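Local coordinates for hypothetical protein (Staphylococcus aureus subsp. aureus, PDB 1QYI), which is of unknown function but is probably a hydrolase-like enzyme of the HAD superfamily, with a large helical insertion beside a parallel sheet, at residues A[58-62]-A[63-67]; A[66-69]-A[70-74]; A[83-86]-A[87-91]; A[127-130]-A[131-134]. One frame throughout, in Å; residues are numbered along the deposited sequence.

Contact 1 (A[58-62]-A[63-67]); sequences RIFQK and DKILN
F60 and I65 close the corner between helix 49-60 and helix 64-71, where Q61, K62 and D63 all take positive phi and the chain reverses in a type I' beta turn from Q61 to K64. Two backbone bonds hold the bend: I65 N gives its hydrogen to F60 O (3.0 Å), and K64 N to Q61 O (3.1 Å). The second donor stands well above the carbonyl plane, 60° out of it, and so misses the lone pairs. The F60 ring is gripped on both faces and at its edge. L66 CB lies over one face in a CH-pi contact, 4.2 Å from the ring centroid, while CG2 of the preceding I59 sits over the opposite face. I65 CB comes in near the ring plane, 4.1 Å from F60 CD1, with the two side chains at roughly right angles. L66 turns its CG anti to the backbone N (chi1 173°), which puts CD2 beside F60 CD2. On the outer side the bent Q61 chain folds back, and its NE2 binds R58 O at 2.7 Å, on a lone pair and in both the amide and the carbonyl planes. Q61 CG meanwhile rests 3.9 Å from I65 CD1. The carboxylate of D63 forms a salt bridge with R56 of helix 49-60. Helix 16-31 and helix 77-93 cover the apolar side. The corner is apolar on one side, where F60 is packed between I59, I65 and L66, and polar on the other, where an amide and a carboxylate tie the turn back to helix 49-60.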
loop_
_atom_site.group_PDB
_atom_site.type_symbol
_atom_site.label_atom_id
_atom_site.label_comp_id
_atom_site.label_asym_id
_atom_site.label_seq_id
_atom_site.Cartn_x
_atom_site.Cartn_y
_atom_site.Cartn_z
ATOM N N ARG A 58 -11.962 13.323 7.602
ATOM C CA ARG A 58 -13.285 13.564 7.032
ATOM C C ARG A 58 -13.711 12.461 6.067
ATOM O O ARG A 58 -14.809 11.917 6.183
ATOM C CB ARG A 58 -13.322 14.898 6.284
ATOM C CG ARG A 58 -13.241 16.141 7.140
ATOM C CD ARG A 58 -13.521 17.344 6.261
ATOM N NE ARG A 58 -14.889 17.287 5.732
ATOM C CZ ARG A 58 -15.314 17.947 4.658
ATOM N NH1 ARG A 58 -14.480 18.725 3.977
ATOM N NH2 ARG A 58 -16.575 17.830 4.268
ATOM N N ILE A 59 -12.842 12.148 5.110
ATOM C CA ILE A 59 -13.131 11.127 4.105
ATOM C C ILE A 59 -13.429 9.757 4.721
ATOM O O ILE A 59 -14.481 9.181 4.461
ATOM C CB ILE A 59 -11.955 10.986 3.086
ATOM C CG1 ILE A 59 -11.672 12.328 2.410
ATOM C CG2 ILE A 59 -12.303 9.950 2.017
ATOM C CD1 ILE A 59 -12.873 12.912 1.668
ATOM N N PHE A 60 -12.518 9.247 5.547
ATOM C CA PHE A 60 -12.698 7.938 6.167
ATOM C C PHE A 60 -13.432 7.883 7.515
ATOM O O PHE A 60 -13.636 6.796 8.062
ATOM C CB PHE A 60 -11.341 7.230 6.306
ATOM C CG PHE A 60 -10.656 6.956 5.000
ATOM C CD1 PHE A 60 -11.322 6.297 3.976
ATOM C CD2 PHE A 60 -9.331 7.347 4.799
ATOM C CE1 PHE A 60 -10.684 6.027 2.763
ATOM C CE2 PHE A 60 -8.681 7.082 3.591
ATOM C CZ PHE A 60 -9.356 6.422 2.571
ATOM N N GLN A 61 -13.819 9.043 8.044
ATOM C CA GLN A 61 -14.536 9.123 9.316
ATOM C C GLN A 61 -13.780 8.449 10.464
ATOM O O GLN A 61 -14.214 7.425 11.007
ATOM C CB GLN A 61 -15.920 8.497 9.170
ATOM C CG GLN A 61 -16.768 9.161 8.112
ATOM C CD GLN A 61 -17.314 10.503 8.553
ATOM O OE1 GLN A 61 -18.243 10.576 9.359
ATOM N NE2 GLN A 61 -16.731 11.575 8.035
ATOM N N LYS A 62 -12.648 9.033 10.834
ATOM C CA LYS A 62 -11.824 8.492 11.902
ATOM C C LYS A 62 -11.297 7.120 11.521
ATOM O O LYS A 62 -11.010 6.295 12.388
ATOM C CB LYS A 62 -12.609 8.388 13.215
ATOM C CG LYS A 62 -12.714 9.694 14.012
ATOM C CD LYS A 62 -11.336 10.235 14.401
ATOM C CE LYS A 62 -11.451 11.524 15.206
ATOM N NZ LYS A 62 -10.126 12.066 15.628
ATOM N N ASP A 63 -11.177 6.875 10.223
ATOM C CA ASP A 63 -10.660 5.600 9.738
ATOM C C ASP A 63 -11.629 4.434 9.886
ATOM O O ASP A 63 -11.264 3.276 9.648
ATOM C CB ASP A 63 -9.341 5.286 10.436
ATOM C CG ASP A 63 -8.184 6.050 9.836
ATOM O OD1 ASP A 63 -8.435 7.080 9.161
ATOM O OD2 ASP A 63 -7.024 5.633 10.047
ATOM N N LYS A 64 -12.867 4.742 10.265
ATOM C CA LYS A 64 -13.887 3.718 10.408
ATOM C C LYS A 64 -14.127 3.050 9.050
ATOM O O LYS A 64 -14.184 1.827 8.967
ATOM C CB LYS A 64 -15.172 4.345 10.978
ATOM C CG LYS A 64 -15.069 4.666 12.481
ATOM C CD LYS A 64 -16.388 5.119 13.125
ATOM C CE LYS A 64 -16.885 6.454 12.579
ATOM N NZ LYS A 64 -18.079 6.956 13.330
ATOM N N ILE A 65 -14.245 3.865 7.997
ATOM C CA ILE A 65 -14.458 3.392 6.623
ATOM C C ILE A 65 -13.216 2.610 6.185
ATOM O O ILE A 65 -13.310 1.551 5.564
ATOM C CB ILE A 65 -14.648 4.583 5.631
ATOM C CG1 ILE A 65 -15.844 5.439 6.040
ATOM C CG2 ILE A 65 -14.891 4.065 4.216
ATOM C CD1 ILE A 65 -16.042 6.665 5.163
ATOM N N LEU A 66 -12.055 3.149 6.538
ATOM C CA LEU A 66 -10.769 2.559 6.197
ATOM C C LEU A 66 -10.537 1.186 6.833
ATOM O O LEU A 66 -9.917 0.312 6.223
ATOM C CB LEU A 66 -9.655 3.526 6.602
ATOM C CG LEU A 66 -8.194 3.086 6.496
ATOM C CD1 LEU A 66 -7.891 2.502 5.119
ATOM C CD2 LEU A 66 -7.307 4.289 6.776
ATOM N N ASN A 67 -11.038 0.997 8.051
ATOM C CA ASN A 67 -10.885 -0.276 8.749
ATOM C C ASN A 67 -11.942 -1.300 8.347
ATOM O O ASN A 67 -11.714 -2.509 8.451
ATOM C CB ASN A 67 -10.934 -0.065 10.263
ATOM C CG ASN A 67 -9.728 0.682 10.781
ATOM O OD1 ASN A 67 -8.588 0.302 10.506
ATOM N ND2 ASN A 67 -9.966 1.751 11.536
#

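Contact 2 (A[66-69]-A[70-74]); sequences LNKL and KSLGL
L69 and L74 meet in the Schellman motif that ends helix 64-71. The wider bond of the cap runs from L74 N to L69 O at 2.7 Å, with the donor nearly along the C=O axis, and the one it encloses goes from G73 N back to K70 O at 3.0 Å. G73 takes positive phi (106°), which swings the chain across the helix end and brings L74 round to face L69. Their CB atoms then approach to 4.0 Å, the apolar touch that usually accompanies this cap. One turn earlier, S71 N holds N67 O in a nearly straight bond of 3.2 Å, whereas the links from L72 N to K68 O and L69 O are weak, as expected where the helix unwinds. The S71 hydroxyl supplies an extra bond to the last turn: OG sits between the backbone N and the carbonyl carbon (chi1 78°), close enough to give its hydrogen to K68 O. That carbonyl thus takes a side-chain bond besides the weak one from L72 N. Farther out, the K68 chain lies across L72, the two side chains crossing obliquely. The aliphatic part of the lysine makes this contact, whereas the bend at chi4 (-59°) turns its ammonium group away from the leucine. The outer shell positions the leucines: L72 and L74 rest on I147 of helix 144-158, L69 on M80 of helix 77-93, and the backbone of L72 is hydrogen-bonded to that of G143. The lysine and leucine are closest where K68 CD reaches L72 CD1, 3.5 Å away.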
loop_
_atom_site.group_PDB
_atom_site.type_symbol
_atom_site.label_atom_id
_atom_site.label_comp_id
_atom_site.label_asym_id
_atom_site.label_seq_id
_atom_site.Cartn_x
_atom_site.Cartn_y
_atom_site.Cartn_z
ATOM N N LEU A 66 -12.055 3.149 6.538
ATOM C CA LEU A 66 -10.769 2.559 6.197
ATOM C C LEU A 66 -10.537 1.186 6.833
ATOM O O LEU A 66 -9.917 0.312 6.223
ATOM C CB LEU A 66 -9.655 3.526 6.602
ATOM C CG LEU A 66 -8.194 3.086 6.496
ATOM C CD1 LEU A 66 -7.891 2.502 5.119
ATOM C CD2 LEU A 66 -7.307 4.289 6.776
ATOM N N ASN A 67 -11.038 0.997 8.051
ATOM C CA ASN A 67 -10.885 -0.276 8.749
ATOM C C ASN A 67 -11.942 -1.300 8.347
ATOM O O ASN A 67 -11.714 -2.509 8.451
ATOM C CB ASN A 67 -10.934 -0.065 10.263
ATOM C CG ASN A 67 -9.728 0.682 10.781
ATOM O OD1 ASN A 67 -8.588 0.302 10.506
ATOM N ND2 ASN A 67 -9.966 1.751 11.536
ATOM N N LYS A 68 -13.099 -0.820 7.895
ATOM C CA LYS A 68 -14.178 -1.705 7.471
ATOM C C LYS A 68 -13.763 -2.400 6.175
ATOM O O LYS A 68 -13.996 -3.594 6.004
ATOM C CB LYS A 68 -15.472 -0.911 7.236
ATOM C CG LYS A 68 -16.776 -1.661 7.566
ATOM C CD LYS A 68 -16.832 -3.073 6.975
ATOM C CE LYS A 68 -18.197 -3.741 7.199
ATOM N NZ LYS A 68 -18.577 -3.865 8.638
ATOM N N LEU A 69 -13.147 -1.643 5.268
ATOM C CA LEU A 69 -12.698 -2.178 3.986
ATOM C C LEU A 69 -11.651 -3.257 4.207
ATOM O O LEU A 69 -11.525 -4.184 3.406
ATOM C CB LEU A 69 -12.109 -1.062 3.125
ATOM C CG LEU A 69 -13.021 0.137 2.837
ATOM C CD1 LEU A 69 -12.207 1.233 2.169
ATOM C CD2 LEU A 69 -14.181 -0.284 1.956
ATOM N N LYS A 70 -10.895 -3.135 5.293
ATOM C CA LYS A 70 -9.872 -4.124 5.611
ATOM C C LYS A 70 -10.550 -5.424 6.037
ATOM O O LYS A 70 -10.268 -6.487 5.493
ATOM C CB LYS A 70 -8.968 -3.611 6.736
ATOM C CG LYS A 70 -8.318 -2.282 6.430
ATOM C CD LYS A 70 -7.258 -2.401 5.348
ATOM C CE LYS A 70 -5.889 -2.671 5.961
ATOM N NZ LYS A 70 -5.421 -1.506 6.778
ATOM N N SER A 71 -11.455 -5.334 7.000
ATOM C CA SER A 71 -12.150 -6.520 7.486
ATOM C C SER A 71 -12.957 -7.240 6.400
ATOM O O SER A 71 -13.357 -8.388 6.587
ATOM C CB SER A 71 -13.086 -6.154 8.643
ATOM O OG SER A 71 -14.288 -5.552 8.185
ATOM N N LEU A 72 -13.201 -6.571 5.273
ATOM C CA LEU A 72 -13.973 -7.182 4.188
ATOM C C LEU A 72 -13.103 -7.780 3.080
ATOM O O LEU A 72 -13.607 -8.420 2.150
ATOM C CB LEU A 72 -14.956 -6.161 3.592
ATOM C CG LEU A 72 -16.029 -5.624 4.554
ATOM C CD1 LEU A 72 -16.957 -4.649 3.831
ATOM C CD2 LEU A 72 -16.822 -6.786 5.127
ATOM N N GLY A 73 -11.795 -7.573 3.184
ATOM C CA GLY A 73 -10.879 -8.110 2.192
ATOM C C GLY A 73 -10.300 -7.095 1.218
ATOM O O GLY A 73 -9.622 -7.471 0.258
ATOM N N LEU A 74 -10.562 -5.812 1.452
ATOM C CA LEU A 74 -10.042 -4.765 0.572
ATOM C C LEU A 74 -8.837 -4.085 1.190
ATOM O O LEU A 74 -8.971 -3.080 1.894
ATOM C CB LEU A 74 -11.106 -3.707 0.276
ATOM C CG LEU A 74 -11.860 -3.796 -1.047
ATOM C CD1 LEU A 74 -12.456 -2.425 -1.339
ATOM C CD2 LEU A 74 -10.930 -4.208 -2.172
#

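Contact 3 (A[83-86]-A[87-91]); sequences IVFS and IHLID
S86 and I90 sit one turn apart on helix 77-93, a long helix in the helical part of the fold, and mark its tighter side. I90 N binds S86 O at 2.7 Å in an almost straight line (177°), and I90 CG1 leans over the same carbonyl. I87 does likewise one turn back: its N binds I83 O at 3.2 Å, and CG1, set beside the backbone N by chi1 -61°, bends over that oxygen. The buried S86 hydroxyl is satisfied by F82 O, one turn earlier. This side faces helix 144-158, with I83 and S86 on L151 and I90 on A155. Packing along the helix is looser between F85 and L89. The backbone bond from L89 N to F85 O is bent at its hydrogen (142°), and the side chains merely brush, L89 CD2 approaching F85 CE2 obliquely at 4.3 Å. The F85 side chain packs instead on V26, L29 and L30 of helix 16-31. Toward solvent, D91 is only partly covered and points its carboxylate away from the preceding turn. Between these sides the imidazole of H88 lies obliquely to the V84 carbonyl, with H88 CD2 3.5 Å from V84 O.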
loop_
_atom_site.group_PDB
_atom_site.type_symbol
_atom_site.label_atom_id
_atom_site.label_comp_id
_atom_site.label_asym_id
_atom_site.label_seq_id
_atom_site.Cartn_x
_atom_site.Cartn_y
_atom_site.Cartn_z
ATOM N N ILE A 83 -13.678 2.669 -4.351
ATOM C CA ILE A 83 -15.007 2.375 -3.811
ATOM C C ILE A 83 -15.573 3.564 -3.034
ATOM O O ILE A 83 -16.743 3.919 -3.185
ATOM C CB ILE A 83 -14.997 1.092 -2.892
ATOM C CG1 ILE A 83 -15.659 -0.095 -3.610
ATOM C CG2 ILE A 83 -15.809 1.320 -1.623
ATOM C CD1 ILE A 83 -14.921 -0.626 -4.824
ATOM N N VAL A 84 -14.737 4.181 -2.211
ATOM C CA VAL A 84 -15.149 5.335 -1.416
ATOM C C VAL A 84 -15.564 6.501 -2.319
ATOM O O VAL A 84 -16.527 7.209 -2.035
ATOM C CB VAL A 84 -13.998 5.784 -0.476
ATOM C CG1 VAL A 84 -14.293 7.156 0.111
ATOM C CG2 VAL A 84 -13.829 4.754 0.640
ATOM N N PHE A 85 -14.844 6.696 -3.417
ATOM C CA PHE A 85 -15.164 7.786 -4.315
ATOM C C PHE A 85 -16.395 7.490 -5.165
ATOM O O PHE A 85 -17.094 8.414 -5.596
ATOM C CB PHE A 85 -13.976 8.089 -5.218
ATOM C CG PHE A 85 -14.288 9.090 -6.281
ATOM C CD1 PHE A 85 -14.392 10.441 -5.971
ATOM C CD2 PHE A 85 -14.537 8.671 -7.593
ATOM C CE1 PHE A 85 -14.741 11.364 -6.951
ATOM C CE2 PHE A 85 -14.888 9.586 -8.583
ATOM C CZ PHE A 85 -14.992 10.939 -8.267
ATOM N N SER A 86 -16.657 6.213 -5.419
ATOM C CA SER A 86 -17.824 5.827 -6.221
ATOM C C SER A 86 -19.128 6.069 -5.450
ATOM O O SER A 86 -20.129 6.506 -6.021
ATOM C CB SER A 86 -17.735 4.350 -6.629
ATOM O OG SER A 86 -16.723 4.140 -7.589
ATOM N N ILE A 87 -19.094 5.788 -4.151
ATOM C CA ILE A 87 -20.248 5.962 -3.278
ATOM C C ILE A 87 -20.698 7.419 -3.284
ATOM O O ILE A 87 -21.894 7.713 -3.266
ATOM C CB ILE A 87 -19.905 5.515 -1.835
ATOM C CG1 ILE A 87 -19.523 4.039 -1.844
ATOM C CG2 ILE A 87 -21.093 5.737 -0.912
ATOM C CD1 ILE A 87 -20.586 3.167 -2.487
ATOM N N HIS A 88 -19.734 8.331 -3.315
ATOM C CA HIS A 88 -20.054 9.746 -3.342
ATOM C C HIS A 88 -20.455 10.165 -4.741
ATOM O O HIS A 88 -21.285 11.055 -4.908
ATOM C CB HIS A 88 -18.870 10.586 -2.881
ATOM C CG HIS A 88 -18.559 10.437 -1.429
ATOM N ND1 HIS A 88 -19.548 10.405 -0.460
ATOM C CD2 HIS A 88 -17.390 10.320 -0.769
ATOM C CE1 HIS A 88 -18.994 10.273 0.723
ATOM N NE2 HIS A 88 -17.680 10.218 0.572
ATOM N N LEU A 89 -19.870 9.525 -5.748
ATOM C CA LEU A 89 -20.198 9.864 -7.117
ATOM C C LEU A 89 -21.646 9.472 -7.366
ATOM O O LEU A 89 -22.442 10.277 -7.842
ATOM C CB LEU A 89 -19.276 9.132 -8.096
ATOM C CG LEU A 89 -19.588 9.381 -9.578
ATOM C CD1 LEU A 89 -19.529 10.860 -9.868
ATOM C CD2 LEU A 89 -18.623 8.618 -10.446
ATOM N N ILE A 90 -21.978 8.230 -7.036
ATOM C CA ILE A 90 -23.335 7.717 -7.206
ATOM C C ILE A 90 -24.318 8.623 -6.440
ATOM O O ILE A 90 -25.436 8.864 -6.889
ATOM C CB ILE A 90 -23.429 6.233 -6.686
ATOM C CG1 ILE A 90 -22.669 5.309 -7.625
ATOM C CG2 ILE A 90 -24.879 5.770 -6.614
ATOM C CD1 ILE A 90 -22.269 3.993 -6.999
ATOM N N ASP A 91 -23.874 9.135 -5.294
ATOM C CA ASP A 91 -24.687 10.000 -4.446
ATOM C C ASP A 91 -25.002 11.346 -5.112
ATOM O O ASP A 91 -26.109 11.882 -4.981
ATOM C CB ASP A 91 -23.973 10.214 -3.104
ATOM C CG ASP A 91 -24.891 10.776 -2.038
ATOM O OD1 ASP A 91 -26.089 10.406 -2.020
ATOM O OD2 ASP A 91 -24.409 11.555 -1.188
#

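Contact 4 (A[127-130]-A[131-134]); sequences NLNE and QLPL
N129 and L132 form the ends of a beta turn in the loop that leads into helix 134-137, with E130 and Q131 at its corner. N129 itself has positive phi, and its CG lies anti to the backbone N (chi1 -179°), so the side chain extends along the turn toward L132 and not back along the chain. The two side chains cross at about a right angle; L132 CB also lies 3.5 Å from the backbone oxygen N129 O. N129 CG comes 4.1 Å from L132 N, so the flat amide stands next to the backbone that closes the turn, on the same flank as Q131 CB. E130 is turned the other way. Its CG is held between the backbone N and the carbonyl carbon, the crowded position, and the chain then bends at chi2, carrying the carboxylate off the turn into a salt bridge with R58. That pair links the loop to helix 49-60. P133 follows, with P133 CD 4.1 Å from E130 C. L132 and P133 both drop onto helix 77-93, where L132 meets D91 and P133 meets H88, while L134 rests on I65 of helix 64-71. The polar residues N129, E130 and Q131 remain partly exposed, whereas P133 is buried against the helices. The turn is closed by L132 N, which donates to N129 O at 3.1 Å with the donor 44° out of the carbonyl plane.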
loop_
_atom_site.group_PDB
_atom_site.type_symbol
_atom_site.label_atom_id
_atom_site.label_comp_id
_atom_site.label_asym_id
_atom_site.label_seq_id
_atom_site.Cartn_x
_atom_site.Cartn_y
_atom_site.Cartn_z
ATOM N N ASN A 127 -24.671 18.303 -0.544
ATOM C CA ASN A 127 -23.968 18.124 0.734
ATOM C C ASN A 127 -23.267 16.758 0.726
ATOM O O ASN A 127 -23.893 15.726 0.504
ATOM C CB ASN A 127 -24.937 18.232 1.926
ATOM C CG ASN A 127 -25.666 19.585 1.976
ATOM O OD1 ASN A 127 -25.068 20.641 1.739
ATOM N ND2 ASN A 127 -26.958 19.550 2.299
ATOM N N LEU A 128 -21.964 16.763 0.987
ATOM C CA LEU A 128 -21.141 15.559 0.947
ATOM C C LEU A 128 -21.641 14.262 1.584
ATOM O O LEU A 128 -21.684 13.220 0.914
ATOM C CB LEU A 128 -19.756 15.880 1.494
ATOM C CG LEU A 128 -18.677 14.844 1.193
ATOM C CD1 LEU A 128 -18.706 14.396 -0.270
ATOM C CD2 LEU A 128 -17.347 15.481 1.532
ATOM N N ASN A 129 -22.011 14.321 2.861
ATOM C CA ASN A 129 -22.474 13.143 3.596
ATOM C C ASN A 129 -21.394 12.051 3.567
ATOM O O ASN A 129 -21.587 10.974 2.992
ATOM C CB ASN A 129 -23.781 12.608 3.000
ATOM C CG ASN A 129 -24.324 11.395 3.753
ATOM O OD1 ASN A 129 -25.305 10.783 3.334
ATOM N ND2 ASN A 129 -23.688 11.045 4.866
ATOM N N GLU A 130 -20.263 12.340 4.210
ATOM C CA GLU A 130 -19.124 11.426 4.247
ATOM C C GLU A 130 -19.321 10.177 5.090
ATOM O O GLU A 130 -18.361 9.511 5.464
ATOM C CB GLU A 130 -17.853 12.176 4.691
ATOM C CG GLU A 130 -18.041 13.222 5.789
ATOM C CD GLU A 130 -18.858 14.428 5.343
ATOM O OE1 GLU A 130 -18.359 15.228 4.521
ATOM O OE2 GLU A 130 -20.008 14.560 5.815
ATOM N N GLN A 131 -20.571 9.844 5.366
ATOM C CA GLN A 131 -20.859 8.658 6.152
ATOM C C GLN A 131 -21.479 7.600 5.222
ATOM O O GLN A 131 -21.507 6.406 5.538
ATOM C CB GLN A 131 -21.832 9.012 7.277
ATOM C CG GLN A 131 -21.868 8.019 8.428
ATOM C CD GLN A 131 -20.856 8.319 9.526
ATOM O OE1 GLN A 131 -19.647 8.129 9.365
ATOM N NE2 GLN A 131 -21.354 8.812 10.647
ATOM N N LEU A 132 -21.951 8.048 4.062
ATOM C CA LEU A 132 -22.582 7.167 3.087
ATOM C C LEU A 132 -21.800 5.887 2.769
ATOM O O LEU A 132 -22.351 4.783 2.853
ATOM C CB LEU A 132 -22.857 7.929 1.785
ATOM C CG LEU A 132 -23.672 7.146 0.750
ATOM C CD1 LEU A 132 -25.036 6.809 1.332
ATOM C CD2 LEU A 132 -23.821 7.963 -0.522
ATOM N N PRO A 133 -20.507 6.011 2.398
ATOM C CA PRO A 133 -19.730 4.807 2.083
ATOM C C PRO A 133 -19.751 3.772 3.206
ATOM O O PRO A 133 -19.846 2.570 2.953
ATOM C CB PRO A 133 -18.331 5.359 1.792
ATOM C CG PRO A 133 -18.292 6.656 2.549
ATOM C CD PRO A 133 -19.665 7.220 2.336
ATOM N N LEU A 134 -19.681 4.246 4.445
ATOM C CA LEU A 134 -19.699 3.359 5.604
ATOM C C LEU A 134 -21.070 2.712 5.750
ATOM O O LEU A 134 -21.183 1.555 6.146
ATOM C CB LEU A 134 -19.369 4.149 6.869
ATOM C CG LEU A 134 -19.280 3.344 8.158
ATOM C CD1 LEU A 134 -18.108 2.383 8.073
ATOM C CD2 LEU A 134 -19.110 4.287 9.330
#

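All four contacts belong to the helical region inserted between strand 3-6 and strand 233-237, probably the cap over a HAD-type active site; no ligand marks that site here. Contact 1 runs straight into contact 2 along helix 64-71, with centres 11 Å apart. Helix 77-93 returns alongside: V84 of contact 3 packs on contact 1, V84 CG2 being 3.8 Å from I65 CG2, and L69 of contact 2 touches the same valine. Contact 4 lies beside contacts 1 and 3, its centre 9 Å from that of contact 3 and 10 Å from that of contact 1. Its proline wedges between both, with P133 CG 3.4 Å from I65 CD1 and P133 N 3.4 Å from I87 CG2.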